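Local coordinates for protein monoacylglycerol lipase (Palaeococcus ferrophilus, PDB 6QE2) that hydrolyses monoacylglycerols, probably releasing glycerol and a fatty acid, as an archaeal serine lipase with the alpha/beta-hydrolase fold, at residues A[22-25]-A[26-30]; A[174-177]-A[178-182]; A[207-210]-A[211-215]. All blocks are in the same frame, centred on the assembly; numbering follows the deposited sequence.

Contact 1. Residues A[22-25]-A[26-30]; sequences LGEH and SGRYG
The loop between strand 15-19 and helix 30-38, which in alpha/beta hydrolases of this kind usually contributes to the oxyanion hole, is braced where Glu24 meets Arg28 and Tyr29 round a short 3-10 turn. The two carboxylate oxygens of the buried Glu24 are held separately. Tyr29 OH gives a hydrogen bond to Glu24 OE2 at 2.6 Å, coming in on the syn side, and Gly21 N binds the same oxygen. Glu24 OE1 accepts Arg28 NH1 at 2.8 Å in a salt bridge; it is met on the anti side, with the nitrogen lifted 30° from the carboxylate plane. A long, flexible arginine suits this place: it can bend at chi3 (68°) to turn its guanidinium back to Glu24, and NH1 also pairs with Glu234, so that one positive group serves two acids. Both probably stabilise its charge.

His25 packs differently: Arg28 CG sits over one face of its imidazole, 4.1 Å from the centroid, in a CH-pi contact, while His25 NE2 is hydrogen-bonded to Asp162. Gly27 fits beside this ring because a CB there would come within 2.9 Å of His25 CE1. Tyr29 takes the N-cap position of helix 30-38, its ring meeting Phe236 edge-to-face. The turn itself is closed by a weak but nearly straight bond, Arg28 N to His25 O, at 3.4 Å with an N-H...O angle of 171°.

Contact 2. Residues A[174-177]-A[178-182]; sequences GMSV and FDNME
Val177 and Phe178 are successive residues on the alpha-helix 171-186, part of the excursion between core strands 106-110 and 195-200 in which this family of alpha/beta hydrolases commonly carries its cap. Methyl CG1 of Val177 stands anti to the backbone N (chi1 168°) and is thereby brought over one face of the Phe178 ring, 4.5 Å from Phe178 CD1, a loose apolar contact between neighbours. A branched residue can serve two directions here, and the valine side chain also packs on Leu88 of helix 88-99.

Phe178 points its ring back along the helix. With CG beside its own backbone N (chi1 -67°), the ring settles by the preceding turn, and CD2 lies 3.1 Å from Gly174 O. That carbonyl is also the helical acceptor of Phe178 N, so the ring lies close to an oxygen already engaged. Gly174 adds no side chain beside the ring, where a CB would lie 4.6 Å from Phe178 CE2. Beyond the helix, the ring reaches Val125 and Ala128 of helix 122-134 and touches the bound lauryl dimethylamine-N-oxide, as suits a large apolar group near a detergent chain that may mark the lipid-binding region.

Ser176 forms the polar flank with Asn180. Its hydroxyl OG is hydrogen-bonded to Glu64 and to Val63 N, while Asn180 OD1 accepts from Arg95 and ND2 also binds Glu64. Asparagine, offering both a donor and an acceptor, can thus join the helix to its surroundings in two directions. Ser176 O receives two donors from opposite faces of its carbonyl plane: Asn180 N at 2.9 Å, and Asn180 ND2 at 2.8 Å, with the oxygen only 10° out of the amide plane.

Contact 3. Residues A[207-210]-A[211-215]; sequences PPEG and SRRLF
Glu209 divides its carboxylate between two arginines that follow it, Arg212 and Arg213, in a salt-bridge network. Its chain leaves with CG anti to the backbone N (chi1 -169°) and then bends at chi2 (68°), which brings the acid group round to the next turn. Arg212 runs extended from CG to NE and presents NH1 to Glu209 OE1 at 2.9 Å, the oxygen lying at the edge of the guanidinium. One face of that group rests on Pro208, with CB 3.7 Å from Arg212 NH2, and Arg212 NE pairs with Glu227 on strand 223-228.

This is the N-terminal part of helix 209-217, the crossover helix of the beta-alpha-beta unit formed with strands 195-200 and 223-228. Proline is well suited near a helix N terminus, since first-turn residues have no helical acceptor for an amide hydrogen, and Pro208 also packs on Val199 and on the probable catalytic triad. A glutamate near this end is probably favoured by the helix dipole.

Arg213 is folded instead, bent at chi2 and chi3, so that NE and NH1 both converge on Glu209 OE2, at 2.9 and 3.1 Å. Were Glu209 cut back to an alanine, both guanidinium groups would probably lose this shared acid and be freer to turn, although Glu227 and Glu216 would remain. Arg213 NH2 is held by Glu216, while Arg213 CG lies 3.2 Å from Glu209 O.

Overall arrangement
From the N terminus the three contacts come in series, none enclosing or crossing another, and each joins neighbouring residues within one turn or two. Contact 1 shapes the loop that leads from strand 15-19 into helix 30-38. Contact 2 follows much later, within helix 171-186, which packs on helices 88-99 and 122-134. Contact 3 lies in the first part of helix 209-217, between strands 195-200 and 223-228 of the main sheet. The centres of contacts 1 and 3 lie about 23 Å apart, on opposite sides of the chain's centre; those of contacts 2 and 3 are about 16 Å apart. The bound detergent touches Leu22, at the start of segment 22-25, and Phe178 in contact 2, so loop and helix both border it.

Contact 1. Residues A[22-25]-A[26-30]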
loop_
_atom_site.group_PDB
_atom_site.type_symbol
_atom_site.label_atom_id
_atom_site.label_comp_id
_atom_site.label_asym_id
_atom_site.label_seq_id
_atom_site.Cartn_x
_atom_site.Cartn_y
_atom_site.Cartn_z
ATOM N N LEU A 22 1.133 5.473 3.994
ATOM C CA LEU A 22 0.893 6.480 5.018
ATOM C C LEU A 22 1.725 7.704 4.721
ATOM O O LEU A 22 2.927 7.588 4.518
ATOM C CB LEU A 22 1.345 5.904 6.393
ATOM C CG LEU A 22 1.304 6.901 7.564
ATOM C CD1 LEU A 22 -0.110 7.284 7.913
ATOM C CD2 LEU A 22 1.924 6.229 8.764
ATOM N N GLY A 23 1.131 8.880 4.802
ATOM C CA GLY A 23 1.881 10.120 4.677
ATOM C C GLY A 23 2.204 10.538 3.256
ATOM O O GLY A 23 2.736 11.638 3.066
ATOM N N GLU A 24 2.017 9.666 2.261
ATOM C CA GLU A 24 2.317 10.039 0.874
ATOM C C GLU A 24 1.018 10.235 0.104
ATOM O O GLU A 24 -0.009 10.659 0.689
ATOM C CB GLU A 24 3.232 8.979 0.264
ATOM C CG GLU A 24 2.528 7.608 0.151
ATOM C CD GLU A 24 3.192 6.671 -0.858
ATOM O OE1 GLU A 24 4.195 7.059 -1.494
ATOM O OE2 GLU A 24 2.742 5.517 -0.935
ATOM N N HIS A 25 1.070 10.034 -1.216
ATOM C CA HIS A 25 -0.084 10.380 -2.040
ATOM C C HIS A 25 0.154 9.763 -3.402
ATOM O O HIS A 25 1.246 9.297 -3.710
ATOM C CB HIS A 25 -0.303 11.914 -2.182
ATOM C CG HIS A 25 0.879 12.615 -2.756
ATOM N ND1 HIS A 25 0.977 12.927 -4.104
ATOM C CD2 HIS A 25 2.043 12.999 -2.186
ATOM C CE1 HIS A 25 2.149 13.512 -4.316
ATOM N NE2 HIS A 25 2.811 13.558 -3.165
ATOM N N SER A 26 -0.894 9.774 -4.236
ATOM C CA SER A 26 -0.818 9.027 -5.488
ATOM C C SER A 26 0.071 9.700 -6.525
ATOM O O SER A 26 0.490 9.039 -7.480
ATOM C CB SER A 26 -2.222 8.810 -6.059
ATOM O OG SER A 26 -2.859 10.049 -6.342
ATOM N N GLY A 27 0.398 10.981 -6.344
ATOM C CA GLY A 27 1.237 11.669 -7.310
ATOM C C GLY A 27 2.669 11.176 -7.364
ATOM O O GLY A 27 3.377 11.494 -8.326
ATOM N N ARG A 28 3.105 10.386 -6.383
ATOM C CA ARG A 28 4.460 9.858 -6.411
ATOM C C ARG A 28 4.610 8.674 -7.356
ATOM O O ARG A 28 5.728 8.187 -7.538
ATOM C CB ARG A 28 4.893 9.433 -5.005
ATOM C CG ARG A 28 4.875 10.547 -3.982
ATOM C CD ARG A 28 5.469 10.053 -2.669
ATOM N NE ARG A 28 6.904 9.792 -2.783
ATOM C CZ ARG A 28 7.537 8.808 -2.147
ATOM N NH1 ARG A 28 6.858 7.971 -1.378
ATOM N NH2 ARG A 28 8.845 8.650 -2.291
ATOM N N TYR A 29 3.521 8.208 -7.968
ATOM C CA TYR A 29 3.522 6.977 -8.747
ATOM C C TYR A 29 3.429 7.241 -10.248
ATOM O O TYR A 29 2.970 6.382 -11.004
ATOM C CB TYR A 29 2.385 6.069 -8.288
ATOM C CG TYR A 29 2.615 5.562 -6.889
ATOM C CD1 TYR A 29 2.212 6.302 -5.784
ATOM C CD2 TYR A 29 3.267 4.360 -6.674
ATOM C CE1 TYR A 29 2.446 5.840 -4.494
ATOM C CE2 TYR A 29 3.498 3.893 -5.394
ATOM C CZ TYR A 29 3.084 4.636 -4.311
ATOM O OH TYR A 29 3.326 4.157 -3.036
ATOM N N GLY A 30 3.875 8.420 -10.685
ATOM C CA GLY A 30 3.757 8.780 -12.091
ATOM C C GLY A 30 4.445 7.798 -13.020
ATOM O O GLY A 30 3.949 7.512 -14.115
#

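Contact 2. Residues A[174-177]-A[178-182]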
loop_
_atom_site.group_PDB
_atom_site.type_symbol
_atom_site.label_atom_id
_atom_site.label_comp_id
_atom_site.label_asym_id
_atom_site.label_seq_id
_atom_site.Cartn_x
_atom_site.Cartn_y
_atom_site.Cartn_z
ATOM N N GLY A 174 -3.500 4.733 13.660
ATOM C CA GLY A 174 -2.526 3.849 14.283
ATOM C C GLY A 174 -3.153 2.564 14.786
ATOM O O GLY A 174 -2.625 1.470 14.567
ATOM N N MET A 175 -4.297 2.679 15.466
ATOM C CA MET A 175 -5.016 1.492 15.913
ATOM C C MET A 175 -5.412 0.611 14.736
ATOM O O MET A 175 -5.275 -0.617 14.794
ATOM C CB MET A 175 -6.255 1.905 16.709
ATOM C CG MET A 175 -7.042 0.737 17.288
ATOM S SD MET A 175 -8.426 1.281 18.322
ATOM C CE MET A 175 -9.498 2.028 17.107
ATOM N N SER A 176 -5.899 1.235 13.673
ATOM C CA SER A 176 -6.318 0.495 12.497
ATOM C C SER A 176 -5.155 -0.249 11.855
ATOM O O SER A 176 -5.309 -1.384 11.418
ATOM C CB SER A 176 -6.966 1.427 11.479
ATOM O OG SER A 176 -7.382 0.712 10.334
ATOM N N VAL A 177 -3.992 0.387 11.791
ATOM C CA VAL A 177 -2.850 -0.262 11.171
ATOM C C VAL A 177 -2.431 -1.524 11.913
ATOM O O VAL A 177 -2.235 -2.571 11.306
ATOM C CB VAL A 177 -1.632 0.682 11.144
ATOM C CG1 VAL A 177 -0.368 -0.081 10.785
ATOM C CG2 VAL A 177 -1.868 1.838 10.187
ATOM N N PHE A 178 -2.351 -1.467 13.263
ATOM C CA PHE A 178 -1.854 -2.638 13.986
ATOM C C PHE A 178 -2.906 -3.728 14.055
ATOM O O PHE A 178 -2.579 -4.915 13.985
ATOM C CB PHE A 178 -1.382 -2.215 15.393
ATOM C CG PHE A 178 -0.180 -1.329 15.325
ATOM C CD1 PHE A 178 0.992 -1.792 14.712
ATOM C CD2 PHE A 178 -0.242 -0.038 15.820
ATOM C CE1 PHE A 178 2.124 -0.960 14.590
ATOM C CE2 PHE A 178 0.861 0.800 15.713
ATOM C CZ PHE A 178 2.030 0.364 15.085
ATOM N N ASP A 179 -4.175 -3.333 14.189
ATOM C CA ASP A 179 -5.247 -4.315 14.164
ATOM C C ASP A 179 -5.304 -5.020 12.815
ATOM O O ASP A 179 -5.463 -6.238 12.758
ATOM C CB ASP A 179 -6.591 -3.655 14.442
ATOM C CG ASP A 179 -7.746 -4.652 14.433
ATOM O OD1 ASP A 179 -7.702 -5.651 15.181
ATOM O OD2 ASP A 179 -8.724 -4.424 13.700
ATOM N N ASN A 180 -5.221 -4.258 11.726
ATOM C CA ASN A 180 -5.316 -4.922 10.430
ATOM C C ASN A 180 -4.057 -5.733 10.093
ATOM O O ASN A 180 -4.153 -6.708 9.333
ATOM C CB ASN A 180 -5.658 -3.911 9.351
ATOM C CG ASN A 180 -7.086 -3.611 9.362
ATOM O OD1 ASN A 180 -7.903 -4.397 8.836
ATOM N ND2 ASN A 180 -7.444 -2.474 9.983
ATOM N N MET A 181 -2.887 -5.371 10.628
ATOM C CA MET A 181 -1.707 -6.217 10.437
ATOM C C MET A 181 -1.960 -7.622 10.970
ATOM O O MET A 181 -1.651 -8.622 10.310
ATOM C CB MET A 181 -0.510 -5.575 11.132
ATOM C CG MET A 181 0.718 -6.401 11.085
ATOM S SD MET A 181 2.071 -5.570 11.955
ATOM C CE MET A 181 2.227 -4.135 10.870
ATOM N N GLU A 182 -2.523 -7.719 12.183
ATOM C CA GLU A 182 -2.870 -9.016 12.747
ATOM C C GLU A 182 -3.900 -9.745 11.893
ATOM O O GLU A 182 -3.749 -10.941 11.604
ATOM C CB GLU A 182 -3.414 -8.820 14.159
ATOM C CG GLU A 182 -2.345 -8.429 15.158
ATOM C CD GLU A 182 -2.870 -8.485 16.583
ATOM O OE1 GLU A 182 -2.121 -8.937 17.481
ATOM O OE2 GLU A 182 -4.036 -8.086 16.800
#

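Contact 3. Residues A[207-210]-A[211-215]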
loop_
_atom_site.group_PDB
_atom_site.type_symbol
_atom_site.label_atom_id
_atom_site.label_comp_id
_atom_site.label_asym_id
_atom_site.label_seq_id
_atom_site.Cartn_x
_atom_site.Cartn_y
_atom_site.Cartn_z
ATOM N N PRO A 207 9.418 -4.969 7.931
ATOM C CA PRO A 207 10.315 -6.121 7.781
ATOM C C PRO A 207 9.757 -7.148 6.821
ATOM O O PRO A 207 8.636 -7.572 6.973
ATOM C CB PRO A 207 10.384 -6.686 9.191
ATOM C CG PRO A 207 10.229 -5.485 10.047
ATOM C CD PRO A 207 9.230 -4.613 9.344
ATOM N N PRO A 208 10.566 -7.586 5.867
ATOM C CA PRO A 208 10.115 -8.544 4.854
ATOM C C PRO A 208 9.590 -9.889 5.353
ATOM O O PRO A 208 8.811 -10.488 4.646
ATOM C CB PRO A 208 11.343 -8.732 3.955
ATOM C CG PRO A 208 12.484 -8.170 4.706
ATOM C CD PRO A 208 11.932 -7.115 5.608
ATOM N N GLU A 209 9.958 -10.312 6.548
ATOM C CA GLU A 209 9.484 -11.583 7.055
ATOM C C GLU A 209 7.963 -11.564 7.165
ATOM O O GLU A 209 7.331 -12.601 7.125
ATOM C CB GLU A 209 10.136 -11.945 8.382
ATOM C CG GLU A 209 9.881 -13.373 8.815
ATOM C CD GLU A 209 10.551 -14.408 7.930
ATOM O OE1 GLU A 209 11.521 -14.075 7.254
ATOM O OE2 GLU A 209 10.113 -15.561 7.941
ATOM N N GLY A 210 7.376 -10.381 7.312
ATOM C CA GLY A 210 5.935 -10.306 7.376
ATOM C C GLY A 210 5.333 -10.833 6.082
ATOM O O GLY A 210 4.382 -11.576 6.118
ATOM N N SER A 211 5.885 -10.437 4.945
ATOM C CA SER A 211 5.436 -10.938 3.647
ATOM C C SER A 211 5.744 -12.427 3.468
ATOM O O SER A 211 4.963 -13.172 2.905
ATOM C CB SER A 211 6.015 -10.119 2.498
ATOM O OG SER A 211 5.307 -8.923 2.337
ATOM N N ARG A 212 6.905 -12.847 3.944
ATOM C CA ARG A 212 7.277 -14.245 3.844
ATOM C C ARG A 212 6.295 -15.103 4.627
ATOM O O ARG A 212 5.933 -16.161 4.175
ATOM C CB ARG A 212 8.713 -14.484 4.307
ATOM C CG ARG A 212 9.756 -13.672 3.566
ATOM C CD ARG A 212 11.176 -14.107 3.897
ATOM N NE ARG A 212 12.167 -13.210 3.317
ATOM C CZ ARG A 212 12.877 -12.337 4.012
ATOM N NH1 ARG A 212 12.727 -12.255 5.317
ATOM N NH2 ARG A 212 13.746 -11.552 3.407
ATOM N N ARG A 213 5.887 -14.664 5.814
ATOM C CA ARG A 213 4.905 -15.423 6.574
ATOM C C ARG A 213 3.565 -15.460 5.862
ATOM O O ARG A 213 2.919 -16.477 5.799
ATOM C CB ARG A 213 4.697 -14.862 7.971
ATOM C CG ARG A 213 5.903 -14.898 8.873
ATOM C CD ARG A 213 6.379 -16.306 9.168
ATOM N NE ARG A 213 7.488 -16.653 8.301
ATOM C CZ ARG A 213 7.484 -17.681 7.469
ATOM N NH1 ARG A 213 8.535 -17.906 6.697
ATOM N NH2 ARG A 213 6.438 -18.487 7.425
ATOM N N LEU A 214 3.165 -14.331 5.298
ATOM C CA LEU A 214 1.898 -14.249 4.596
ATOM C C LEU A 214 1.875 -15.182 3.394
ATOM O O LEU A 214 0.890 -15.843 3.146
ATOM C CB LEU A 214 1.593 -12.827 4.140
ATOM C CG LEU A 214 0.243 -12.711 3.435
ATOM C CD1 LEU A 214 -0.887 -12.938 4.412
ATOM C CD2 LEU A 214 0.088 -11.373 2.755
ATOM N N PHE A 215 2.988 -15.268 2.685
ATOM C CA PHE A 215 3.071 -16.109 1.515
ATOM C C PHE A 215 2.784 -17.559 1.893
ATOM O O PHE A 215 2.028 -18.236 1.228
ATOM C CB PHE A 215 4.466 -15.985 0.922
ATOM C CG PHE A 215 4.681 -16.812 -0.302
ATOM C CD1 PHE A 215 4.292 -16.347 -1.533
ATOM C CD2 PHE A 215 5.282 -18.046 -0.220
ATOM C CE1 PHE A 215 4.496 -17.097 -2.660
ATOM C CE2 PHE A 215 5.490 -18.804 -1.348
ATOM C CZ PHE A 215 5.093 -18.326 -2.569
#